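Local coordinates for protein malonyl-CoA decarboxylase (Rhodopseudomonas palustris, PDB 4KSA) that probably catalyses the decarboxylation of malonyl-CoA to acetyl-CoA and carbon dioxide, at residues Ala115-Gln120 with Asp157-His162; Phe77-Ala82 with His150-His155; Glu44-Arg49 with Arg124-Ala129. All blocks are in the same frame, centred on the assembly; numbering follows the deposited sequence.

Interaction 1. Residues Ala115-Gln120 with Asp157-His162; sequences AEPRRQ and DDDFVH. With MG (magnesium ion), chain E.
Asp159, on helix 154-167, points its carboxylate at the start of helix 118-126, where its two oxygens go to different partners. Arg119 takes the first: its NE lies 2.5 Å from Asp159 OD1 in a salt bridge. The two side chains cross at about a right angle, yet guanidinium and carboxylate are tilted only 30° apart. A bend in the arginine chain at chi3 (-83°) places NE beside the acid.

Gln120 also crosses Asp159 at about a right angle, but here the flat groups stand steeply, 75° apart. Its NE2 donates a somewhat bent hydrogen bond of 2.5 Å to Asp159 OD2; the oxygen lies close to the amide plane, whereas the nitrogen sits above the carboxylate plane. Pro117 meets Asp159 tip to tip through its CG, and its CB rests over one face of the Arg119 guanidinium, toward the rim.

One turn beyond Asp159, the His162 ring passes Gln120 with CD2 3.8 Å from Gln120 OE1. His162 NE2 binds the magnesium ion at 2.5 Å, and His162 of the second subunit binds the same ion, making this a metal site between subunits.

Arg119 also reaches the end of helix 71-83 by a hydrogen bond from NH2 to Leu81 O, while Phe160 packs on helix 132-146, leaving helix 154-167 in touch with both 118-126 and 132-146.

Interaction 2. Residues Phe77-Ala82 with His150-His155; sequences FLDALA and HPQLRH
Gln152 NE2 donates to Asp79 OD1 at 2.6 Å, the one hydrogen bond that joins these two segments. The N-H points fairly straight at its acceptor (154°). The oxygen lies near the plane of the Gln152 amide and is approached nearly along its own C-O axis, with carboxylate and amide planes turned 40° apart. Gln152 gets there through a chain bent at chi2.

The second carboxylate oxygen comes near the His150 ring, obliquely. Asp79 OD2 is 3.3 Å from His150 CD2, and the two side chains cross at about a right angle. This is a carbon contact, so the ring lies beside the acid without a hydrogen bond to it. His150 and Gln152 also touch a neighbouring molecule in the crystal, which may influence how they are placed.

Next to the polar pair Leu153 supplies the apolar part. Its chi1 of -66° sets CG beside the backbone N; from there Leu153 CD2 lies 3.3 Å from Leu78 O. The same methyl meets Leu78 CB and Ala82 CB, each at 4.2 Å. Ala82 CB also lies 3.9 Å from Gln152 O, so a small residue faces the backbone where the two segments approach most closely.

Leu78 packs further on Ala142 of helix 132-146, while Leu81 and Ala82 rest on Val156. With the buried Leu78 and Leu153 and the partly exposed Ala82 set beside a polar pair, this is helix-to-helix packing that fits the segment leading into helix 154-167 against helix 71-83, within the all-helical N-terminal part of the protein.

Interaction 3. Residues Glu44-Arg49 with Arg124-Ala129; sequences ETLLSR and RRLNHA
Arg125 sends its guanidinium across to the C-terminal end of helix 36-48 and the residue just after it, where NH1 finds backbone carbonyl oxygens. The sound bond is NH1 to Arg49 O, 2.9 Å long and fairly straight at 154°. Arg49 O lies near the guanidinium plane, at its edge, while NH1 is tilted from the plane of that carbonyl. A second bond, from NH1 to Leu46 O, is also 2.9 Å but weak, since its N-H is bent to 125°. Leu47 O is near too, 3.2 Å from Arg125 NH1, but it sits over one face of the guanidinium, toward the rim, and is not hydrogen-bonded there. A positive group beside the carbonyls of a helix end is probably favourable.

The other nitrogens of Arg125 look elsewhere: NE forms a salt bridge with Glu121, and NH2 has a hydrogen-bond partner outside the two segments. On the opposing helix Thr45 O accepts twice, from Arg49 N and from Ser48 OG, the latter at 3.0 Å on a lone pair in the carbonyl plane. Arg49 turns its own NE to Glu430 of the second subunit in a salt bridge.

Nearer the backbone of Arg125, its side chain and that of Leu46 slide past each other in opposite directions, Leu46 CD2 lying 4.1 Å from Arg125 CB. That methyl also meets Leu126 CD2 at 3.5 Å, the two leucines crossing obliquely. Leu46 rests on Leu58 of helix 52-68 as well as on Leu122, so the end of helix 36-48 packs against both 52-68 and 118-126.

All three contacts lie in the helical N-terminal part of the chain, on the same side of its centre. Interactions 1 and 2 have centres about 11 Å apart and share helix 154-167; Arg119 of interaction 1 reaches the backbone of interaction 2, with NH2 bonded to Leu81 O. The centres of interactions 1 and 3 are about 14 Å apart; they share helix 118-126, and two salt bridges, Glu116 to Arg124 and Arg118 to Glu44, tie them together. Interactions 2 and 3, centres about 19 Å apart, do not touch. In sequence the first segments run 44-49, 77-82, 115-120, and the second 124-129, 150-155, 157-162, so the connections cross. Early and late helices are thereby interleaved beside the second subunit, which packs on residues of all three contacts.

Interaction 1. Residues Ala115-Gln120 with Asp157-His162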
loop_
_atom_site.group_PDB
_atom_site.type_symbol
_atom_site.label_atom_id
_atom_site.label_comp_id
_atom_site.label_asym_id
_atom_site.label_seq_id
_atom_site.Cartn_x
_atom_site.Cartn_y
_atom_site.Cartn_z
ATOM N N ALA A 115 -4.241 -20.782 -40.369
ATOM C CA ALA A 115 -5.493 -21.196 -39.765
ATOM C C ALA A 115 -6.119 -20.212 -38.795
ATOM O O ALA A 115 -7.320 -20.251 -38.562
ATOM C CB ALA A 115 -5.315 -22.528 -39.082
ATOM N N GLU A 116 -5.317 -19.326 -38.224
ATOM C CA GLU A 116 -5.845 -18.370 -37.261
ATOM C C GLU A 116 -6.733 -17.331 -37.918
ATOM O O GLU A 116 -6.284 -16.568 -38.772
ATOM C CB GLU A 116 -4.705 -17.669 -36.525
ATOM C CG GLU A 116 -5.173 -16.634 -35.512
ATOM C CD GLU A 116 -4.024 -15.877 -34.867
ATOM O OE1 GLU A 116 -3.181 -16.523 -34.210
ATOM O OE2 GLU A 116 -3.968 -14.637 -35.020
ATOM N N PRO A 117 -8.012 -17.292 -37.525
ATOM C CA PRO A 117 -8.974 -16.335 -38.071
ATOM C C PRO A 117 -8.624 -14.909 -37.678
ATOM O O PRO A 117 -8.045 -14.660 -36.613
ATOM C CB PRO A 117 -10.294 -16.793 -37.461
ATOM C CG PRO A 117 -9.878 -17.399 -36.168
ATOM C CD PRO A 117 -8.663 -18.185 -36.550
ATOM N N ARG A 118 -8.991 -13.974 -38.541
ATOM C CA ARG A 118 -8.729 -12.569 -38.303
ATOM C C ARG A 118 -9.449 -12.023 -37.067
ATOM O O ARG A 118 -9.151 -10.912 -36.613
ATOM C CB ARG A 118 -9.129 -11.761 -39.533
ATOM C CG ARG A 118 -8.416 -12.191 -40.791
ATOM C CD ARG A 118 -8.527 -11.096 -41.838
ATOM N NE ARG A 118 -9.908 -10.907 -42.278
ATOM C CZ ARG A 118 -10.398 -9.738 -42.686
ATOM N NH1 ARG A 118 -9.615 -8.657 -42.710
ATOM N NH2 ARG A 118 -11.676 -9.646 -43.052
ATOM N N ARG A 119 -10.398 -12.797 -36.543
ATOM C CA ARG A 119 -11.165 -12.418 -35.359
ATOM C C ARG A 119 -10.225 -12.168 -34.192
ATOM O O ARG A 119 -10.372 -11.207 -33.440
ATOM C CB ARG A 119 -12.101 -13.546 -34.931
ATOM C CG ARG A 119 -13.233 -13.864 -35.858
ATOM C CD ARG A 119 -14.303 -14.658 -35.120
ATOM N NE ARG A 119 -13.986 -16.074 -35.070
ATOM C CZ ARG A 119 -13.909 -16.838 -36.143
ATOM N NH1 ARG A 119 -13.613 -18.118 -36.027
ATOM N NH2 ARG A 119 -14.139 -16.310 -37.329
ATOM N N GLN A 120 -9.275 -13.074 -34.028
ATOM C CA GLN A 120 -8.315 -12.981 -32.954
ATOM C C GLN A 120 -7.547 -11.653 -32.938
ATOM O O GLN A 120 -7.551 -10.931 -31.936
ATOM C CB GLN A 120 -7.345 -14.141 -33.067
ATOM C CG GLN A 120 -8.035 -15.469 -33.269
ATOM C CD GLN A 120 -7.413 -16.563 -32.438
ATOM O OE1 GLN A 120 -6.308 -16.399 -31.895
ATOM N NE2 GLN A 120 -8.107 -17.693 -32.333
ATOM N N ASP A 157 -17.071 -17.684 -30.496
ATOM C CA ASP A 157 -16.898 -17.876 -29.077
ATOM C C ASP A 157 -15.601 -18.619 -28.782
ATOM O O ASP A 157 -14.954 -18.371 -27.763
ATOM C CB ASP A 157 -18.060 -18.658 -28.490
ATOM C CG ASP A 157 -17.894 -18.893 -27.004
ATOM O OD1 ASP A 157 -17.912 -20.069 -26.555
ATOM O OD2 ASP A 157 -17.727 -17.890 -26.285
ATOM N N ASP A 158 -15.225 -19.531 -29.671
ATOM C CA ASP A 158 -14.004 -20.296 -29.467
ATOM C C ASP A 158 -12.775 -19.400 -29.499
ATOM O O ASP A 158 -11.787 -19.671 -28.815
ATOM C CB ASP A 158 -13.867 -21.408 -30.517
ATOM C CG ASP A 158 -14.782 -22.601 -30.244
ATOM O OD1 ASP A 158 -14.682 -23.597 -30.996
ATOM O OD2 ASP A 158 -15.595 -22.550 -29.294
ATOM N N ASP A 159 -12.825 -18.328 -30.278
ATOM C CA ASP A 159 -11.681 -17.434 -30.337
ATOM C C ASP A 159 -11.611 -16.565 -29.088
ATOM O O ASP A 159 -10.521 -16.243 -28.604
ATOM C CB ASP A 159 -11.743 -16.570 -31.601
ATOM C CG ASP A 159 -11.390 -17.356 -32.853
ATOM O OD1 ASP A 159 -11.962 -17.071 -33.927
ATOM O OD2 ASP A 159 -10.528 -18.259 -32.756
ATOM N N PHE A 160 -12.774 -16.194 -28.565
ATOM C CA PHE A 160 -12.832 -15.385 -27.359
ATOM C C PHE A 160 -12.232 -16.162 -26.201
ATOM O O PHE A 160 -11.465 -15.622 -25.414
ATOM C CB PHE A 160 -14.283 -15.013 -27.029
ATOM C CG PHE A 160 -14.749 -13.758 -27.694
ATOM C CD1 PHE A 160 -14.428 -12.521 -27.165
ATOM C CD2 PHE A 160 -15.509 -13.809 -28.856
ATOM C CE1 PHE A 160 -14.859 -11.347 -27.776
ATOM C CE2 PHE A 160 -15.942 -12.643 -29.471
ATOM C CZ PHE A 160 -15.615 -11.412 -28.923
ATOM N N VAL A 161 -12.591 -17.436 -26.104
ATOM C CA VAL A 161 -12.100 -18.291 -25.039
ATOM C C VAL A 161 -10.580 -18.461 -25.126
ATOM O O VAL A 161 -9.904 -18.478 -24.106
ATOM C CB VAL A 161 -12.811 -19.673 -25.066
ATOM C CG1 VAL A 161 -12.211 -20.616 -24.020
ATOM C CG2 VAL A 161 -14.293 -19.489 -24.784
ATOM N N HIS A 162 -10.029 -18.563 -26.327
ATOM C CA HIS A 162 -8.588 -18.714 -26.427
ATOM C C HIS A 162 -7.870 -17.488 -25.854
ATOM O O HIS A 162 -6.887 -17.625 -25.132
ATOM C CB HIS A 162 -8.156 -18.937 -27.881
ATOM C CG HIS A 162 -6.671 -19.074 -28.055
ATOM N ND1 HIS A 162 -5.955 -20.138 -27.546
ATOM C CD2 HIS A 162 -5.762 -18.260 -28.647
ATOM C CE1 HIS A 162 -4.670 -19.974 -27.816
ATOM N NE2 HIS A 162 -4.528 -18.842 -28.482
HETATM MG MG MG E . -2.423 -18.424 -29.684
#

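Interaction 2. Residues Phe77-Ala82 with His150-His155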
loop_
_atom_site.group_PDB
_atom_site.type_symbol
_atom_site.label_atom_id
_atom_site.label_comp_id
_atom_site.label_asym_id
_atom_site.label_seq_id
_atom_site.Cartn_x
_atom_site.Cartn_y
_atom_site.Cartn_z
ATOM N N PHE A 77 -22.942 -7.280 -36.786
ATOM C CA PHE A 77 -21.498 -7.235 -36.573
ATOM C C PHE A 77 -20.951 -8.552 -36.012
ATOM O O PHE A 77 -19.913 -9.060 -36.462
ATOM C CB PHE A 77 -21.131 -6.070 -35.646
ATOM C CG PHE A 77 -19.694 -6.071 -35.232
ATOM C CD1 PHE A 77 -19.332 -6.393 -33.930
ATOM C CD2 PHE A 77 -18.698 -5.812 -36.158
ATOM C CE1 PHE A 77 -17.991 -6.462 -33.557
ATOM C CE2 PHE A 77 -17.348 -5.879 -35.798
ATOM C CZ PHE A 77 -16.994 -6.205 -34.492
ATOM N N LEU A 78 -21.649 -9.103 -35.026
ATOM C CA LEU A 78 -21.225 -10.360 -34.446
ATOM C C LEU A 78 -21.228 -11.399 -35.553
ATOM O O LEU A 78 -20.289 -12.177 -35.664
ATOM C CB LEU A 78 -22.164 -10.778 -33.314
ATOM C CG LEU A 78 -22.215 -9.878 -32.079
ATOM C CD1 LEU A 78 -23.085 -10.524 -30.999
ATOM C CD2 LEU A 78 -20.804 -9.665 -31.554
ATOM N N ASP A 79 -22.274 -11.408 -36.383
ATOM C CA ASP A 79 -22.348 -12.369 -37.484
ATOM C C ASP A 79 -21.202 -12.122 -38.451
ATOM O O ASP A 79 -20.628 -13.054 -38.990
ATOM C CB ASP A 79 -23.692 -12.274 -38.212
ATOM C CG ASP A 79 -24.790 -13.093 -37.524
ATOM O OD1 ASP A 79 -24.512 -14.242 -37.124
ATOM O OD2 ASP A 79 -25.937 -12.606 -37.393
ATOM N N ALA A 80 -20.867 -10.853 -38.652
ATOM C CA ALA A 80 -19.767 -10.469 -39.530
ATOM C C ALA A 80 -18.467 -11.090 -39.002
ATOM O O ALA A 80 -17.589 -11.455 -39.791
ATOM C CB ALA A 80 -19.636 -8.937 -39.586
ATOM N N LEU A 81 -18.335 -11.206 -37.679
ATOM C CA LEU A 81 -17.128 -11.792 -37.126
ATOM C C LEU A 81 -17.045 -13.243 -37.559
ATOM O O LEU A 81 -15.953 -13.783 -37.724
ATOM C CB LEU A 81 -17.101 -11.716 -35.591
ATOM C CG LEU A 81 -17.070 -10.328 -34.928
ATOM C CD1 LEU A 81 -17.286 -10.478 -33.436
ATOM C CD2 LEU A 81 -15.764 -9.618 -35.214
ATOM N N ALA A 82 -18.197 -13.870 -37.767
ATOM C CA ALA A 82 -18.206 -15.273 -38.157
ATOM C C ALA A 82 -17.899 -15.533 -39.624
ATOM O O ALA A 82 -17.068 -16.402 -39.930
ATOM C CB ALA A 82 -19.525 -15.920 -37.787
ATOM N N HIS A 150 -28.266 -18.500 -33.607
ATOM C CA HIS A 150 -27.212 -18.325 -34.596
ATOM C C HIS A 150 -26.045 -19.238 -34.280
ATOM O O HIS A 150 -25.010 -18.807 -33.799
ATOM C CB HIS A 150 -26.730 -16.879 -34.613
ATOM C CG HIS A 150 -27.782 -15.888 -35.005
ATOM N ND1 HIS A 150 -28.929 -15.690 -34.267
ATOM C CD2 HIS A 150 -27.836 -15.006 -36.031
ATOM C CE1 HIS A 150 -29.642 -14.723 -34.816
ATOM N NE2 HIS A 150 -29.000 -14.291 -35.886
ATOM N N PRO A 151 -26.189 -20.521 -34.589
ATOM C CA PRO A 151 -25.151 -21.520 -34.331
ATOM C C PRO A 151 -23.767 -21.279 -34.942
ATOM O O PRO A 151 -22.798 -21.934 -34.555
ATOM C CB PRO A 151 -25.800 -22.807 -34.831
ATOM C CG PRO A 151 -26.620 -22.312 -35.971
ATOM C CD PRO A 151 -27.275 -21.090 -35.400
ATOM N N GLN A 152 -23.662 -20.347 -35.883
ATOM C CA GLN A 152 -22.374 -20.079 -36.522
ATOM C C GLN A 152 -21.448 -19.260 -35.647
ATOM O O GLN A 152 -20.232 -19.279 -35.840
ATOM C CB GLN A 152 -22.553 -19.360 -37.869
ATOM C CG GLN A 152 -24.005 -19.042 -38.238
ATOM C CD GLN A 152 -24.551 -17.800 -37.547
ATOM O OE1 GLN A 152 -25.662 -17.813 -37.028
ATOM N NE2 GLN A 152 -23.774 -16.717 -37.559
ATOM N N LEU A 153 -22.028 -18.539 -34.692
ATOM C CA LEU A 153 -21.258 -17.709 -33.778
ATOM C C LEU A 153 -20.479 -18.561 -32.772
ATOM O O LEU A 153 -19.711 -18.035 -31.976
ATOM C CB LEU A 153 -22.182 -16.758 -33.015
ATOM C CG LEU A 153 -22.895 -15.675 -33.820
ATOM C CD1 LEU A 153 -23.783 -14.862 -32.891
ATOM C CD2 LEU A 153 -21.870 -14.784 -34.513
ATOM N N ARG A 154 -20.680 -19.873 -32.801
ATOM C CA ARG A 154 -19.983 -20.744 -31.876
ATOM C C ARG A 154 -18.477 -20.691 -32.128
ATOM O O ARG A 154 -17.671 -20.800 -31.202
ATOM C CB ARG A 154 -20.503 -22.175 -32.022
ATOM C CG ARG A 154 -20.087 -23.106 -30.898
ATOM C CD ARG A 154 -18.823 -23.870 -31.253
ATOM N NE ARG A 154 -18.319 -24.643 -30.123
ATOM C CZ ARG A 154 -17.458 -25.651 -30.226
ATOM N NH1 ARG A 154 -16.997 -26.020 -31.419
ATOM N NH2 ARG A 154 -17.062 -26.295 -29.132
ATOM N N HIS A 155 -18.102 -20.493 -33.386
ATOM C CA HIS A 155 -16.696 -20.441 -33.745
ATOM C C HIS A 155 -16.103 -19.078 -33.457
ATOM O O HIS A 155 -14.894 -18.864 -33.579
ATOM C CB HIS A 155 -16.526 -20.872 -35.207
ATOM C CG HIS A 155 -17.074 -22.240 -35.468
ATOM N ND1 HIS A 155 -18.316 -22.449 -36.030
ATOM C CD2 HIS A 155 -16.625 -23.461 -35.088
ATOM C CE1 HIS A 155 -18.611 -23.736 -35.977
ATOM N NE2 HIS A 155 -17.602 -24.371 -35.410
#

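Interaction 3. Residues Glu44-Arg49 with Arg124-Ala129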
loop_
_atom_site.group_PDB
_atom_site.type_symbol
_atom_site.label_atom_id
_atom_site.label_comp_id
_atom_site.label_asym_id
_atom_site.label_seq_id
_atom_site.Cartn_x
_atom_site.Cartn_y
_atom_site.Cartn_z
ATOM N N GLU A 44 -11.966 -3.369 -40.232
ATOM C CA GLU A 44 -11.018 -3.517 -41.328
ATOM C C GLU A 44 -9.882 -2.491 -41.265
ATOM O O GLU A 44 -8.730 -2.818 -41.563
ATOM C CB GLU A 44 -11.753 -3.404 -42.666
ATOM C CG GLU A 44 -12.569 -4.621 -43.020
ATOM C CD GLU A 44 -11.707 -5.850 -43.186
ATOM O OE1 GLU A 44 -12.269 -6.960 -43.320
ATOM O OE2 GLU A 44 -10.460 -5.703 -43.181
ATOM N N THR A 45 -10.214 -1.256 -40.894
ATOM C CA THR A 45 -9.213 -0.214 -40.766
ATOM C C THR A 45 -8.303 -0.643 -39.609
ATOM O O THR A 45 -7.094 -0.788 -39.780
ATOM C CB THR A 45 -9.842 1.168 -40.420
ATOM O OG1 THR A 45 -10.816 1.526 -41.407
ATOM C CG2 THR A 45 -8.764 2.252 -40.357
ATOM N N LEU A 46 -8.900 -0.857 -38.440
ATOM C CA LEU A 46 -8.170 -1.277 -37.248
ATOM C C LEU A 46 -7.232 -2.444 -37.531
ATOM O O LEU A 46 -6.056 -2.413 -37.175
ATOM C CB LEU A 46 -9.149 -1.679 -36.148
ATOM C CG LEU A 46 -8.524 -2.133 -34.831
ATOM C CD1 LEU A 46 -7.717 -0.985 -34.214
ATOM C CD2 LEU A 46 -9.619 -2.592 -33.880
ATOM N N LEU A 47 -7.750 -3.480 -38.175
ATOM C CA LEU A 47 -6.935 -4.642 -38.491
ATOM C C LEU A 47 -5.692 -4.331 -39.327
ATOM O O LEU A 47 -4.656 -4.964 -39.156
ATOM C CB LEU A 47 -7.773 -5.683 -39.223
ATOM C CG LEU A 47 -8.549 -6.683 -38.379
ATOM C CD1 LEU A 47 -9.388 -7.580 -39.280
ATOM C CD2 LEU A 47 -7.567 -7.508 -37.562
ATOM N N SER A 48 -5.795 -3.355 -40.226
ATOM C CA SER A 48 -4.682 -3.001 -41.110
ATOM C C SER A 48 -3.777 -1.923 -40.535
ATOM O O SER A 48 -2.660 -1.714 -41.018
ATOM C CB SER A 48 -5.212 -2.508 -42.460
ATOM O OG SER A 48 -5.636 -1.151 -42.367
ATOM N N ARG A 49 -4.264 -1.232 -39.512
ATOM C CA ARG A 49 -3.496 -0.173 -38.887
ATOM C C ARG A 49 -2.117 -0.633 -38.414
ATOM O O ARG A 49 -1.912 -1.812 -38.104
ATOM C CB ARG A 49 -4.267 0.389 -37.712
ATOM C CG ARG A 49 -3.968 1.816 -37.485
ATOM C CD ARG A 49 -4.487 2.603 -38.650
ATOM N NE ARG A 49 -3.911 3.938 -38.692
ATOM C CZ ARG A 49 -4.370 4.915 -39.463
ATOM N NH1 ARG A 49 -5.414 4.696 -40.253
ATOM N NH2 ARG A 49 -3.781 6.105 -39.438
ATOM N N ARG A 124 -7.721 -8.882 -30.039
ATOM C CA ARG A 124 -6.479 -8.481 -29.365
ATOM C C ARG A 124 -6.272 -6.993 -29.440
ATOM O O ARG A 124 -5.812 -6.380 -28.475
ATOM C CB ARG A 124 -5.252 -9.171 -29.955
ATOM C CG ARG A 124 -5.054 -10.572 -29.433
ATOM C CD ARG A 124 -3.680 -11.087 -29.788
ATOM N NE ARG A 124 -3.584 -11.402 -31.202
ATOM C CZ ARG A 124 -3.780 -12.615 -31.702
ATOM N NH1 ARG A 124 -4.066 -13.623 -30.895
ATOM N NH2 ARG A 124 -3.720 -12.807 -33.009
ATOM N N ARG A 125 -6.614 -6.402 -30.577
ATOM C CA ARG A 125 -6.449 -4.973 -30.730
ATOM C C ARG A 125 -7.508 -4.193 -29.976
ATOM O O ARG A 125 -7.210 -3.157 -29.392
ATOM C CB ARG A 125 -6.459 -4.607 -32.208
ATOM C CG ARG A 125 -5.309 -5.248 -32.944
ATOM C CD ARG A 125 -5.079 -4.637 -34.311
ATOM N NE ARG A 125 -3.967 -5.316 -34.965
ATOM C CZ ARG A 125 -3.242 -4.807 -35.957
ATOM N NH1 ARG A 125 -3.509 -3.595 -36.445
ATOM N NH2 ARG A 125 -2.206 -5.496 -36.425
ATOM N N LEU A 126 -8.741 -4.685 -29.975
ATOM C CA LEU A 126 -9.828 -4.002 -29.277
ATOM C C LEU A 126 -9.580 -3.995 -27.788
ATOM O O LEU A 126 -10.156 -3.201 -27.059
ATOM C CB LEU A 126 -11.152 -4.701 -29.545
ATOM C CG LEU A 126 -11.692 -4.590 -30.964
ATOM C CD1 LEU A 126 -12.969 -5.395 -31.074
ATOM C CD2 LEU A 126 -11.945 -3.118 -31.294
ATOM N N ASN A 127 -8.710 -4.893 -27.347
ATOM C CA ASN A 127 -8.387 -5.018 -25.940
ATOM C C ASN A 127 -7.450 -3.930 -25.466
ATOM O O ASN A 127 -7.193 -3.806 -24.275
ATOM C CB ASN A 127 -7.773 -6.390 -25.666
ATOM C CG ASN A 127 -7.694 -6.696 -24.194
ATOM O OD1 ASN A 127 -8.660 -6.518 -23.462
ATOM N ND2 ASN A 127 -6.546 -7.167 -23.754
ATOM N N HIS A 128 -6.948 -3.129 -26.394
ATOM C CA HIS A 128 -6.041 -2.051 -26.023
ATOM C C HIS A 128 -6.797 -0.752 -25.773
ATOM O O HIS A 128 -6.252 0.217 -25.262
ATOM C CB HIS A 128 -4.966 -1.866 -27.093
ATOM C CG HIS A 128 -3.937 -2.949 -27.090
ATOM N ND1 HIS A 128 -3.587 -3.652 -28.223
ATOM C CD2 HIS A 128 -3.186 -3.462 -26.086
ATOM C CE1 HIS A 128 -2.667 -4.551 -27.919
ATOM N NE2 HIS A 128 -2.406 -4.456 -26.627
ATOM N N ALA A 129 -8.069 -0.740 -26.124
ATOM C CA ALA A 129 -8.868 0.440 -25.903
ATOM C C ALA A 129 -9.145 0.515 -24.412
ATOM O O ALA A 129 -9.335 -0.506 -23.755
ATOM C CB ALA A 129 -10.169 0.339 -26.680
#